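Exopolysaccharide biosynthesis protein (Pantoea stewartii subsp. stewartii DC283, PDB 6TGF) modifies the glycan of the bacterial biofilm, probably by hydrolysis, using a trimeric parallel beta-helix fold like that of bacteriophage tailspikes. Local coordinates at residues D175-R180 with V217-D222; T277-G282 with T309-G314; N331-G336 with C362-N367; A548-P553 with T627-R632; S558-V563 with M643-A648. All blocks are in the same frame, centred on the assembly; numbering follows the deposited sequence.

Contact 1 (D175-R180 with V217-D222); sequences DLRKTR and VIFSGD
A type I beta turn from Leu176 to Thr179, following on from a short helix, rests Leu176 and Arg177 against Phe219 to Gly221 of edge strand 218-221. Leu176 reaches across with CD2, which sits 3.9 Å from Phe219 CB and equally close to Phe219 CD2; the two side chains cross at about a right angle. Arg177 runs extended from CG to NE, its CG passing 3.5 Å from Ser220 O. Its guanidinium then reaches the ring from the edge, NE in the ring plane, NH2 3.8 Å from Phe219 CD1, with the planes 49° apart, so this is no stacked cation-pi pair. The charge goes instead to Asp213, whose OD2 takes both Arg177 NE in a salt bridge and the backbone N of Ser220. Gly221, having no side chain, lets the turn's carbonyl come close: its CA lies 3.3 Å from Arg177 O. A water bridges the two backbones, donating a hydrogen bond to Arg177 O and accepting one from Asp222 N, at 2.9 Å from each. With no direct hydrogen bond between turn and strand, the join depends on an apolar contact, this water and an aspartate shared by both sides.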
# COMPACT_ATOMS: atom_id res chain seq x y z
N ASP B 175 -49.13 8.29 5.06
CA ASP B 175 -50.24 7.56 5.73
C ASP B 175 -49.83 7.20 7.16
O ASP B 175 -50.72 7.21 8.04
CB ASP B 175 -50.64 6.32 4.92
CG ASP B 175 -51.33 6.66 3.61
OD1 ASP B 175 -52.38 7.33 3.65
OD2 ASP B 175 -50.81 6.26 2.55
N LEU B 176 -48.54 6.90 7.40
CA LEU B 176 -47.99 6.55 8.74
C LEU B 176 -48.13 7.74 9.69
O LEU B 176 -48.49 7.52 10.86
CB LEU B 176 -46.53 6.13 8.60
CG LEU B 176 -45.86 5.61 9.87
CD1 LEU B 176 -46.50 4.30 10.33
CD2 LEU B 176 -44.37 5.43 9.67
N ARG B 177 -47.85 8.96 9.21
CA ARG B 177 -47.90 10.22 10.01
C ARG B 177 -49.36 10.57 10.35
O ARG B 177 -49.55 11.43 11.23
CB ARG B 177 -47.24 11.37 9.24
CG ARG B 177 -45.72 11.31 9.23
CD ARG B 177 -45.14 12.20 8.15
NE ARG B 177 -43.69 12.25 8.18
CZ ARG B 177 -42.93 12.74 7.20
NH1 ARG B 177 -43.47 13.23 6.10
NH2 ARG B 177 -41.61 12.74 7.33
N LYS B 178 -50.33 9.95 9.67
CA LYS B 178 -51.79 10.20 9.86
C LYS B 178 -52.43 9.08 10.69
O LYS B 178 -53.59 9.25 11.10
CB LYS B 178 -52.47 10.32 8.49
CG LYS B 178 -52.20 11.63 7.76
CD LYS B 178 -52.58 11.59 6.30
CE LYS B 178 -52.70 12.97 5.69
NZ LYS B 178 -53.14 12.92 4.27
N THR B 179 -51.72 7.97 10.92
CA THR B 179 -52.22 6.78 11.65
C THR B 179 -51.78 6.85 13.12
O THR B 179 -50.59 6.62 13.39
CB THR B 179 -51.72 5.48 11.01
OG1 THR B 179 -52.10 5.48 9.63
CG2 THR B 179 -52.25 4.24 11.70
N ARG B 180 -52.71 7.16 14.03
CA ARG B 180 -52.46 7.12 15.50
C ARG B 180 -52.30 5.66 15.92
O ARG B 180 -53.11 4.82 15.55
CB ARG B 180 -53.61 7.79 16.27
CG ARG B 180 -53.52 7.64 17.78
CD ARG B 180 -54.54 8.49 18.52
NE ARG B 180 -53.95 9.71 19.06
CZ ARG B 180 -53.68 9.93 20.35
NH1 ARG B 180 -53.94 9.01 21.26
NH2 ARG B 180 -53.15 11.08 20.71
N VAL B 217 -36.04 7.64 10.84
CA VAL B 217 -36.16 6.71 11.99
C VAL B 217 -37.42 7.04 12.80
O VAL B 217 -38.10 6.10 13.25
CB VAL B 217 -34.89 6.74 12.86
CG1 VAL B 217 -34.97 5.80 14.05
CG2 VAL B 217 -33.64 6.44 12.04
N ILE B 218 -37.73 8.34 12.96
CA ILE B 218 -38.94 8.85 13.68
C ILE B 218 -39.86 9.55 12.67
O ILE B 218 -39.42 10.54 12.06
CB ILE B 218 -38.54 9.80 14.83
CG1 ILE B 218 -37.60 9.14 15.84
CG2 ILE B 218 -39.77 10.40 15.50
CD1 ILE B 218 -38.25 8.06 16.68
N PHE B 219 -41.09 9.05 12.53
CA PHE B 219 -42.20 9.68 11.77
C PHE B 219 -43.34 10.01 12.74
O PHE B 219 -43.95 9.06 13.28
CB PHE B 219 -42.68 8.77 10.64
CG PHE B 219 -41.61 8.37 9.67
CD1 PHE B 219 -41.30 9.16 8.57
CD2 PHE B 219 -40.89 7.20 9.86
CE1 PHE B 219 -40.30 8.78 7.68
CE2 PHE B 219 -39.89 6.82 8.97
CZ PHE B 219 -39.60 7.62 7.89
N SER B 220 -43.59 11.30 12.97
CA SER B 220 -44.51 11.81 14.02
C SER B 220 -45.76 12.45 13.40
O SER B 220 -45.65 13.00 12.28
CB SER B 220 -43.81 12.77 14.94
OG SER B 220 -43.17 13.80 14.21
N GLY B 221 -46.88 12.36 14.11
CA GLY B 221 -48.15 13.04 13.79
C GLY B 221 -48.58 13.94 14.94
O GLY B 221 -47.69 14.38 15.70
N ASP B 222 -49.88 14.18 15.08
CA ASP B 222 -50.46 15.08 16.12
C ASP B 222 -50.62 14.28 17.42
O ASP B 222 -51.67 13.65 17.60
CB ASP B 222 -51.78 15.70 15.63
CG ASP B 222 -52.15 16.99 16.33
OD1 ASP B 222 -51.47 17.37 17.30
OD2 ASP B 222 -53.14 17.63 15.89
O HOH W 1 -51.02 13.56 12.46

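Contact 2 (T277-G282 with T309-G314); sequences TFFVTG and TIVSDG
Phe278 serves the neighbouring strand with both its backbone groups: its N gives to Thr309 O at 2.9 Å, and its O accepts from Val311 N, also at 2.9 Å. The next link, Val280 N to Val311 O at 3.0 Å, completes the in-register parallel pairing of strands 277-279 and 309-311, which are successive coils of the parallel beta-helix. Phe279 O, unused across this pair, accepts from Ser251 OG. Beyond the strands, Ser312 holds OG anti to its own backbone N (chi1 -173°), from where the hydroxyl donates to Val280 O at 2.6 Å, in the plane of that carbonyl. Next along, a water accepts from Gly282 N and donates to Asp313 OD1, 2.6 Å away. Thr281 OG1 turns elsewhere, to Asp250 OD2, leaving its methyl CG2 beside Asp313 OD2. The Phe279 ring reaches alongside the other coil, CE1 3.6 Å from Ser312 C and CZ 4.0 Å from Asp313 CB, ring and carboxylate planes nearly perpendicular. Phe278 and Ile310 point to the buried side, which suits bulky apolar groups; Thr277, Thr309, Phe279 and Val311 point to the opposite, more exposed face. A serine, an aspartate and a water thus continue the polar pairing where the backbones stop matching donor to acceptor.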
# COMPACT_ATOMS: atom_id res chain seq x y z
N THR B 277 -28.47 5.53 -9.38
CA THR B 277 -28.23 6.94 -9.79
C THR B 277 -29.14 7.86 -8.98
O THR B 277 -30.36 7.59 -8.96
CB THR B 277 -28.44 7.12 -11.30
OG1 THR B 277 -27.61 6.18 -11.97
CG2 THR B 277 -28.12 8.52 -11.78
N PHE B 278 -28.58 8.89 -8.34
CA PHE B 278 -29.30 9.84 -7.45
C PHE B 278 -29.08 11.28 -7.91
O PHE B 278 -27.93 11.65 -8.21
CB PHE B 278 -28.84 9.65 -6.00
CG PHE B 278 -29.25 8.33 -5.40
CD1 PHE B 278 -28.50 7.19 -5.63
CD2 PHE B 278 -30.39 8.23 -4.63
CE1 PHE B 278 -28.88 5.97 -5.09
CE2 PHE B 278 -30.77 7.01 -4.09
CZ PHE B 278 -30.01 5.88 -4.32
N PHE B 279 -30.16 12.07 -7.95
CA PHE B 279 -30.14 13.53 -8.23
C PHE B 279 -30.02 14.28 -6.90
O PHE B 279 -30.87 14.07 -6.01
CB PHE B 279 -31.39 13.95 -9.01
CG PHE B 279 -31.44 15.43 -9.33
CD1 PHE B 279 -30.48 16.01 -10.14
CD2 PHE B 279 -32.43 16.23 -8.80
CE1 PHE B 279 -30.52 17.36 -10.43
CE2 PHE B 279 -32.48 17.59 -9.10
CZ PHE B 279 -31.52 18.15 -9.91
N VAL B 280 -29.00 15.13 -6.78
CA VAL B 280 -28.66 15.88 -5.53
C VAL B 280 -28.40 17.34 -5.90
O VAL B 280 -27.43 17.60 -6.63
CB VAL B 280 -27.45 15.25 -4.81
CG1 VAL B 280 -27.11 15.98 -3.52
CG2 VAL B 280 -27.65 13.77 -4.54
N THR B 281 -29.23 18.26 -5.40
CA THR B 281 -28.99 19.73 -5.44
C THR B 281 -28.00 20.08 -4.33
O THR B 281 -27.90 19.31 -3.36
CB THR B 281 -30.30 20.53 -5.30
OG1 THR B 281 -30.97 20.09 -4.12
CG2 THR B 281 -31.21 20.36 -6.50
N GLY B 282 -27.29 21.21 -4.48
CA GLY B 282 -26.27 21.70 -3.54
C GLY B 282 -26.71 21.58 -2.09
O GLY B 282 -27.69 22.26 -1.71
N THR B 309 -24.00 6.41 -8.42
CA THR B 309 -23.69 7.62 -9.23
C THR B 309 -24.47 8.81 -8.67
O THR B 309 -25.70 8.70 -8.54
CB THR B 309 -24.00 7.40 -10.72
OG1 THR B 309 -23.19 6.32 -11.18
CG2 THR B 309 -23.74 8.62 -11.56
N ILE B 310 -23.77 9.90 -8.34
CA ILE B 310 -24.38 11.22 -8.01
C ILE B 310 -24.43 12.05 -9.30
O ILE B 310 -23.46 11.98 -10.08
CB ILE B 310 -23.61 11.94 -6.88
CG1 ILE B 310 -23.92 11.32 -5.51
CG2 ILE B 310 -23.91 13.44 -6.88
CD1 ILE B 310 -22.96 11.73 -4.42
N VAL B 311 -25.53 12.78 -9.49
CA VAL B 311 -25.75 13.68 -10.66
C VAL B 311 -26.55 14.88 -10.14
O VAL B 311 -27.41 14.68 -9.26
CB VAL B 311 -26.45 12.92 -11.81
CG1 VAL B 311 -27.95 12.80 -11.62
CG2 VAL B 311 -26.13 13.53 -13.16
N SER B 312 -26.24 16.09 -10.62
CA SER B 312 -26.77 17.37 -10.06
C SER B 312 -27.16 18.33 -11.19
O SER B 312 -27.21 17.89 -12.36
CB SER B 312 -25.76 17.98 -9.12
OG SER B 312 -26.30 19.11 -8.45
N ASP B 313 -27.45 19.59 -10.84
CA ASP B 313 -28.03 20.62 -11.74
C ASP B 313 -26.97 21.66 -12.12
O ASP B 313 -27.23 22.44 -13.06
CB ASP B 313 -29.25 21.28 -11.10
CG ASP B 313 -29.02 21.86 -9.72
OD1 ASP B 313 -27.87 21.80 -9.24
OD2 ASP B 313 -29.98 22.38 -9.13
N GLY B 314 -25.83 21.70 -11.42
CA GLY B 314 -24.69 22.60 -11.71
C GLY B 314 -24.86 23.98 -11.10
O GLY B 314 -24.00 24.84 -11.38
O HOH W 2 -26.82 22.59 -7.01

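Contact 3 (N331-G336 with C362-N367); sequences NLIFNG and CLRFNN
Asn367 ND2 donates to Asn335 OD1 at 3.0 Å, a side-chain bond between two coils that lies close to the amide plane of Asn367 but reaches the acceptor 37° above its carbonyl plane; the two amides are turned 63° against each other. Asn335 stretches to it with CG anti to the backbone N (chi1 179°). Alongside it runs regular parallel pairing: Arg364 N to Leu332 O at 3.1 Å, Phe334 N to Arg364 O at 3.0 Å, Asn366 N to Phe334 O, and Gly336 N to Asn366 O at 2.9 Å. At the start, Cys362 O receives two weak bonds, from Asn331 N and Leu332 N. Asn331 and Cys362 are corners of the beta-helix, with positive phi; Asn367 too has positive phi, which asparagine adopts readily. Gly336, having no side chain, lets Asn367 O lie close to its CA.

Among the side chains, Ile333 and Arg364 stand side by side; Ile333 CG2 lies 4.0 Å from Arg364 CB and 3.5 Å from Asn366 ND2. Farther out Arg364 bends at chi3 and its guanidinium forms a cation-pi contact with Tyr387. On the buried side, Leu332 CB meets Leu363 CD2 at 4.4 Å, and Gly336 N stands over the centre of the Phe334 ring. Large apolar residues suit this buried inner face, bringing no side-chain polar group that needs a partner.

Strand 332-335 lies between strands 308-311 and 356-366, the latter going on to pair with 380-389. Phe334 and Phe365 both reach Leu347 of strand 346-350, while Asn331 packs on Asn301 of the second subunit.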
# COMPACT_ATOMS: atom_id res chain seq x y z
N ASN B 331 -16.73 5.21 -2.78
CA ASN B 331 -17.66 4.39 -3.61
C ASN B 331 -18.69 5.29 -4.30
O ASN B 331 -19.88 4.92 -4.30
CB ASN B 331 -18.36 3.32 -2.76
CG ASN B 331 -17.39 2.54 -1.89
OD1 ASN B 331 -16.31 2.16 -2.34
ND2 ASN B 331 -17.78 2.28 -0.65
N LEU B 332 -18.26 6.41 -4.89
CA LEU B 332 -19.16 7.37 -5.58
C LEU B 332 -18.61 7.69 -6.98
O LEU B 332 -17.41 8.00 -7.09
CB LEU B 332 -19.30 8.64 -4.74
CG LEU B 332 -20.08 8.49 -3.44
CD1 LEU B 332 -19.93 9.72 -2.57
CD2 LEU B 332 -21.56 8.22 -3.72
N ILE B 333 -19.48 7.61 -7.99
CA ILE B 333 -19.30 8.26 -9.32
C ILE B 333 -20.04 9.60 -9.27
O ILE B 333 -21.23 9.59 -8.89
CB ILE B 333 -19.80 7.36 -10.47
CG1 ILE B 333 -19.24 5.94 -10.37
CG2 ILE B 333 -19.50 8.00 -11.82
CD1 ILE B 333 -19.75 4.98 -11.43
N PHE B 334 -19.37 10.71 -9.58
CA PHE B 334 -19.99 12.05 -9.76
C PHE B 334 -19.87 12.46 -11.22
O PHE B 334 -18.75 12.78 -11.67
CB PHE B 334 -19.38 13.10 -8.83
CG PHE B 334 -19.88 14.50 -9.08
CD1 PHE B 334 -21.24 14.76 -9.22
CD2 PHE B 334 -19.00 15.57 -9.17
CE1 PHE B 334 -21.70 16.04 -9.45
CE2 PHE B 334 -19.46 16.86 -9.40
CZ PHE B 334 -20.81 17.09 -9.54
N ASN B 335 -21.00 12.45 -11.94
CA ASN B 335 -21.12 12.93 -13.34
C ASN B 335 -21.59 14.39 -13.32
O ASN B 335 -22.80 14.63 -13.13
CB ASN B 335 -22.06 12.04 -14.16
CG ASN B 335 -22.23 12.49 -15.59
OD1 ASN B 335 -21.37 13.19 -16.14
ND2 ASN B 335 -23.34 12.11 -16.21
N GLY B 336 -20.65 15.33 -13.49
CA GLY B 336 -20.89 16.79 -13.44
C GLY B 336 -21.71 17.29 -14.62
O GLY B 336 -22.30 18.38 -14.50
N CYS B 362 -12.08 4.81 -4.11
CA CYS B 362 -13.00 4.36 -5.19
C CYS B 362 -13.92 5.52 -5.60
O CYS B 362 -15.14 5.43 -5.37
CB CYS B 362 -13.80 3.15 -4.74
SG CYS B 362 -12.75 1.75 -4.28
N LEU B 363 -13.33 6.58 -6.18
CA LEU B 363 -14.04 7.80 -6.65
C LEU B 363 -13.80 7.98 -8.15
O LEU B 363 -12.62 7.98 -8.56
CB LEU B 363 -13.52 9.02 -5.88
CG LEU B 363 -13.56 8.93 -4.35
CD1 LEU B 363 -12.98 10.18 -3.72
CD2 LEU B 363 -14.98 8.70 -3.85
N ARG B 364 -14.87 8.13 -8.94
CA ARG B 364 -14.81 8.47 -10.38
C ARG B 364 -15.38 9.88 -10.59
O ARG B 364 -16.51 10.12 -10.14
CB ARG B 364 -15.57 7.44 -11.23
CG ARG B 364 -14.91 6.08 -11.29
CD ARG B 364 -15.40 5.22 -12.45
NE ARG B 364 -14.44 5.11 -13.54
CZ ARG B 364 -13.36 4.32 -13.54
NH1 ARG B 364 -13.08 3.57 -12.48
NH2 ARG B 364 -12.56 4.29 -14.59
N PHE B 365 -14.60 10.77 -11.22
CA PHE B 365 -15.01 12.14 -11.60
C PHE B 365 -15.17 12.22 -13.12
O PHE B 365 -14.15 12.30 -13.83
CB PHE B 365 -14.00 13.16 -11.08
CG PHE B 365 -13.72 13.06 -9.60
CD1 PHE B 365 -14.69 13.40 -8.67
CD2 PHE B 365 -12.49 12.61 -9.14
CE1 PHE B 365 -14.44 13.30 -7.31
CE2 PHE B 365 -12.24 12.52 -7.78
CZ PHE B 365 -13.22 12.86 -6.87
N ASN B 366 -16.42 12.17 -13.60
CA ASN B 366 -16.77 12.23 -15.05
C ASN B 366 -17.38 13.60 -15.35
O ASN B 366 -18.41 13.94 -14.73
CB ASN B 366 -17.74 11.12 -15.44
CG ASN B 366 -17.17 9.73 -15.23
OD1 ASN B 366 -15.97 9.51 -15.39
ND2 ASN B 366 -18.03 8.78 -14.88
N ASN B 367 -16.78 14.36 -16.27
CA ASN B 367 -17.33 15.62 -16.84
C ASN B 367 -17.62 16.61 -15.71
O ASN B 367 -18.71 17.22 -15.73
CB ASN B 367 -18.58 15.35 -17.67
CG ASN B 367 -18.45 14.13 -18.56
OD1 ASN B 367 -17.76 14.17 -19.57
ND2 ASN B 367 -19.12 13.05 -18.19

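Contact 4 (A548-P553 with T627-R632); sequences ANLYSP and TQVFIR
Asn549 crosses Gln628 obliquely, across a non-hydrogen-bonded antiparallel pair, and its chain can be followed outward. CB lies 4.1 Å from Gln628 CG. A chi1 of 175° sets CG anti to the backbone N, 3.6 Å from Gln628 NE2. At the tip OD1 accepts from that same NE2 at 2.7 Å; the donor stands 48° above the Asn549 carbonyl plane, though the acceptor lies near the plane of the glutamine amide. The other tip atom, ND2, donates to Asp661 OD2 and Asp626 OD1, so both ends of a buried amide are employed, which suits asparagine here. Gln628 meets it by bending at chi2. In the backbone, Leu550 N gives to Thr627 O at 2.7 Å and Thr627 N returns to Leu550 O at 3.0 Å, while Val629 N donates to Ala548 O at 3.1 Å. The opposite face is largely apolar: Leu550 CD1 touches Val629 CG2 at 3.9 Å. Strand 543-551 sits between 626-633 and 659-664 in an antiparallel sheet; Thr627 and Val629 press on Val595 of strand 589-597, and Tyr551 meets Trp506 of the third subunit edge-to-face.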
# COMPACT_ATOMS: atom_id res chain seq x y z
N ALA B 548 35.37 -2.04 -23.07
CA ALA B 548 33.99 -1.73 -23.50
C ALA B 548 33.99 -1.07 -24.89
O ALA B 548 35.07 -0.68 -25.37
CB ALA B 548 33.34 -0.82 -22.48
N ASN B 549 32.80 -0.97 -25.49
CA ASN B 549 32.51 -0.06 -26.62
C ASN B 549 31.85 1.20 -26.05
O ASN B 549 30.78 1.07 -25.43
CB ASN B 549 31.61 -0.70 -27.68
CG ASN B 549 31.21 0.27 -28.77
OD1 ASN B 549 32.05 0.73 -29.54
ND2 ASN B 549 29.92 0.59 -28.84
N LEU B 550 32.49 2.36 -26.23
CA LEU B 550 31.96 3.68 -25.80
C LEU B 550 31.12 4.27 -26.94
O LEU B 550 31.67 4.48 -28.03
CB LEU B 550 33.13 4.61 -25.46
CG LEU B 550 34.06 4.14 -24.34
CD1 LEU B 550 35.28 5.05 -24.25
CD2 LEU B 550 33.34 4.08 -23.01
N TYR B 551 29.83 4.52 -26.69
CA TYR B 551 28.91 5.24 -27.61
C TYR B 551 28.88 6.73 -27.22
O TYR B 551 28.30 7.06 -26.17
CB TYR B 551 27.50 4.65 -27.59
CG TYR B 551 26.58 5.27 -28.62
CD1 TYR B 551 25.85 6.41 -28.33
CD2 TYR B 551 26.47 4.73 -29.89
CE1 TYR B 551 25.02 6.99 -29.27
CE2 TYR B 551 25.63 5.30 -30.84
CZ TYR B 551 24.91 6.43 -30.53
OH TYR B 551 24.09 6.99 -31.47
N SER B 552 29.47 7.58 -28.07
CA SER B 552 29.52 9.05 -27.91
C SER B 552 28.47 9.68 -28.83
O SER B 552 28.66 9.72 -30.04
CB SER B 552 30.91 9.58 -28.21
OG SER B 552 31.90 8.65 -27.78
N PRO B 553 27.33 10.17 -28.29
CA PRO B 553 26.25 10.69 -29.14
C PRO B 553 26.55 12.02 -29.86
O PRO B 553 25.90 12.28 -30.85
CB PRO B 553 25.08 10.90 -28.15
CG PRO B 553 25.75 11.08 -26.81
CD PRO B 553 26.98 10.20 -26.86
N THR B 627 33.45 3.56 -30.22
CA THR B 627 34.90 3.39 -29.94
C THR B 627 35.11 2.21 -28.98
O THR B 627 34.70 2.33 -27.81
CB THR B 627 35.50 4.67 -29.33
OG1 THR B 627 35.09 5.79 -30.11
CG2 THR B 627 37.01 4.62 -29.25
N GLN B 628 35.72 1.12 -29.46
CA GLN B 628 36.17 -0.02 -28.62
C GLN B 628 37.55 0.30 -28.04
O GLN B 628 38.42 0.73 -28.82
CB GLN B 628 36.23 -1.33 -29.41
CG GLN B 628 34.86 -1.85 -29.84
CD GLN B 628 34.51 -1.44 -31.25
OE1 GLN B 628 35.17 -1.83 -32.21
NE2 GLN B 628 33.45 -0.66 -31.38
N VAL B 629 37.73 0.11 -26.73
CA VAL B 629 39.00 0.37 -26.00
C VAL B 629 39.55 -0.97 -25.48
O VAL B 629 38.81 -1.68 -24.78
CB VAL B 629 38.80 1.38 -24.85
CG1 VAL B 629 40.08 1.62 -24.06
CG2 VAL B 629 38.23 2.70 -25.35
N PHE B 630 40.80 -1.28 -25.84
CA PHE B 630 41.56 -2.46 -25.36
C PHE B 630 42.71 -1.98 -24.46
O PHE B 630 43.28 -0.91 -24.75
CB PHE B 630 42.10 -3.28 -26.54
CG PHE B 630 41.05 -3.92 -27.41
CD1 PHE B 630 40.33 -3.16 -28.32
CD2 PHE B 630 40.80 -5.28 -27.33
CE1 PHE B 630 39.37 -3.75 -29.13
CE2 PHE B 630 39.84 -5.87 -28.14
CZ PHE B 630 39.13 -5.10 -29.04
N ILE B 631 43.03 -2.74 -23.41
CA ILE B 631 44.18 -2.48 -22.51
C ILE B 631 45.00 -3.77 -22.36
O ILE B 631 44.39 -4.85 -22.19
CB ILE B 631 43.73 -1.92 -21.14
CG1 ILE B 631 42.82 -2.88 -20.37
CG2 ILE B 631 43.06 -0.56 -21.32
CD1 ILE B 631 42.82 -2.65 -18.87
N ARG B 632 46.33 -3.66 -22.45
CA ARG B 632 47.28 -4.76 -22.15
C ARG B 632 47.53 -4.75 -20.64
O ARG B 632 48.44 -4.02 -20.18
CB ARG B 632 48.58 -4.59 -22.95
CG ARG B 632 49.50 -5.80 -22.90
CD ARG B 632 50.49 -5.85 -24.04
NE ARG B 632 50.86 -7.22 -24.37
CZ ARG B 632 52.01 -7.81 -24.06
NH1 ARG B 632 52.96 -7.16 -23.41
NH2 ARG B 632 52.21 -9.07 -24.41

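Contact 5 (S558-V563 with M643-A648); sequences SWEIEV and MIKSTA
Ser646 sits over one face of the Trp559 indole: its CB makes a CH-pi contact 3.8 Å from the centroid of the six-membered ring, and its OG is displaced toward the rim. Ile644 comes to the same ring in its plane instead, CG2 3.6 Å from CE3, while Ala648 CB approaches CZ2 at 4.0 Å; the indole NE1 bonds Ser552 OG. Serine is small enough to lie over the ring; its OG, anti to the backbone N (chi1 -171°), also accepts from Ala648 N at 3.2 Å, an ST turn. Next door, Ile561 and Ile644 lie side by side, pointing the same way, their CG1 atoms 4.1 Å apart.

Strands 558-563 and 643-646 are antiparallel neighbours in a five-stranded sheet; this apolar face looks onto strand 543-551 of a second antiparallel sheet, as in a beta-sandwich. The other face carries charge. Glu562 runs extended, and Met643, bent at chi3, lays its CE against the carboxylate, 3.4 Å from Glu562 CD; OE1 has a salt bridge to Arg590 and OE2 one to Lys645 of the third subunit. Glu560 and Lys645 also lie side by side, but Glu560 OE2 and Lys645 NZ are 4.7 Å apart, joined by a water. Their direct partners, Arg590 for the one and Glu562 for the other, belong to the second subunit, so these long charged side chains link neighbouring subunits of the trimer. At the far end Ser558 N donates almost straight to Thr647 OG1 at 2.8 Å, a hydroxyl also hydrogen-bonded to Ser639 OG of the second subunit.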
# COMPACT_ATOMS: atom_id res chain seq x y z
N SER B 558 33.93 13.73 -24.46
CA SER B 558 35.16 13.25 -23.79
C SER B 558 34.83 12.12 -22.80
O SER B 558 33.85 12.26 -22.05
CB SER B 558 35.89 14.37 -23.10
OG SER B 558 36.65 15.14 -24.03
N TRP B 559 35.62 11.04 -22.83
CA TRP B 559 35.62 9.93 -21.84
C TRP B 559 36.99 9.88 -21.15
O TRP B 559 38.01 10.08 -21.85
CB TRP B 559 35.31 8.59 -22.51
CG TRP B 559 33.97 8.50 -23.17
CD1 TRP B 559 33.65 8.86 -24.44
CD2 TRP B 559 32.76 7.98 -22.59
NE1 TRP B 559 32.33 8.62 -24.69
CE2 TRP B 559 31.76 8.07 -23.58
CE3 TRP B 559 32.43 7.44 -21.34
CZ2 TRP B 559 30.45 7.66 -23.35
CZ3 TRP B 559 31.13 7.04 -21.11
CH2 TRP B 559 30.15 7.15 -22.10
N GLU B 560 37.02 9.61 -19.85
CA GLU B 560 38.25 9.26 -19.09
C GLU B 560 37.99 7.95 -18.33
O GLU B 560 37.23 7.97 -17.35
CB GLU B 560 38.65 10.38 -18.13
CG GLU B 560 39.94 10.09 -17.38
CD GLU B 560 40.36 11.17 -16.40
OE1 GLU B 560 41.28 11.95 -16.73
OE2 GLU B 560 39.78 11.23 -15.30
N ILE B 561 38.60 6.85 -18.79
CA ILE B 561 38.57 5.51 -18.13
C ILE B 561 39.76 5.42 -17.17
O ILE B 561 40.90 5.31 -17.66
CB ILE B 561 38.58 4.37 -19.16
CG1 ILE B 561 37.34 4.40 -20.06
CG2 ILE B 561 38.75 3.02 -18.48
CD1 ILE B 561 37.50 3.62 -21.34
N GLU B 562 39.49 5.48 -15.86
CA GLU B 562 40.49 5.27 -14.79
C GLU B 562 40.58 3.77 -14.49
O GLU B 562 39.58 3.21 -14.00
CB GLU B 562 40.11 6.06 -13.53
CG GLU B 562 41.04 5.82 -12.36
CD GLU B 562 40.61 6.50 -11.07
OE1 GLU B 562 41.28 6.29 -10.04
OE2 GLU B 562 39.59 7.21 -11.09
N VAL B 563 41.72 3.15 -14.79
CA VAL B 563 42.07 1.77 -14.35
C VAL B 563 42.75 1.88 -12.99
O VAL B 563 43.99 2.03 -12.95
CB VAL B 563 42.96 1.03 -15.38
CG1 VAL B 563 43.28 -0.38 -14.93
CG2 VAL B 563 42.32 1.02 -16.76
N MET B 643 36.77 2.70 -13.60
CA MET B 643 35.93 3.84 -13.16
C MET B 643 36.03 4.95 -14.22
O MET B 643 37.16 5.23 -14.66
CB MET B 643 36.38 4.34 -11.79
CG MET B 643 36.30 3.26 -10.72
SD MET B 643 36.85 3.77 -9.07
CE MET B 643 38.49 4.37 -9.45
N ILE B 644 34.89 5.52 -14.62
CA ILE B 644 34.76 6.33 -15.86
C ILE B 644 34.13 7.69 -15.53
O ILE B 644 33.22 7.74 -14.68
CB ILE B 644 33.94 5.56 -16.92
CG1 ILE B 644 34.51 4.17 -17.16
CG2 ILE B 644 33.84 6.37 -18.21
CD1 ILE B 644 33.71 3.31 -18.12
N LYS B 645 34.64 8.75 -16.16
CA LYS B 645 34.03 10.11 -16.23
C LYS B 645 33.71 10.41 -17.70
O LYS B 645 34.43 9.90 -18.57
CB LYS B 645 34.98 11.16 -15.64
CG LYS B 645 35.23 11.03 -14.15
CD LYS B 645 36.40 11.85 -13.66
CE LYS B 645 36.60 11.76 -12.17
NZ LYS B 645 37.42 12.89 -11.65
N SER B 646 32.66 11.20 -17.96
CA SER B 646 32.15 11.48 -19.33
C SER B 646 31.48 12.86 -19.39
O SER B 646 30.83 13.25 -18.41
CB SER B 646 31.21 10.39 -19.77
OG SER B 646 30.88 10.54 -21.15
N THR B 647 31.64 13.54 -20.53
CA THR B 647 30.94 14.81 -20.89
C THR B 647 29.69 14.48 -21.72
O THR B 647 28.90 15.41 -21.98
CB THR B 647 31.86 15.75 -21.68
OG1 THR B 647 32.04 15.22 -22.99
CG2 THR B 647 33.20 15.95 -21.01
N ALA B 648 29.53 13.22 -22.13
CA ALA B 648 28.44 12.73 -23.01
C ALA B 648 27.09 12.87 -22.29
O ALA B 648 27.05 12.72 -21.05
CB ALA B 648 28.71 11.31 -23.42
O HOH W 3 40.05 11.69 -12.29

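In the fold
Contacts 1 to 3 follow in series along the chain; contacts 4 and 5 interleave. Contacts 2 and 3 are consecutive steps of one parallel beta-helix, touching where strands 308-311 and 332-335 pair; in each, one face is buried and the other more exposed. Contacts 4 and 5 are antiparallel and buried, in two sheets of one domain that meet through Leu550, Trp559 and Ile561. Contact 1, about 91 Å from contact 4 between centres, is partly exposed and lacks strand pairing. Subunit salt bridges mark contact 5, whereas no other chain touches contacts 1 and 2.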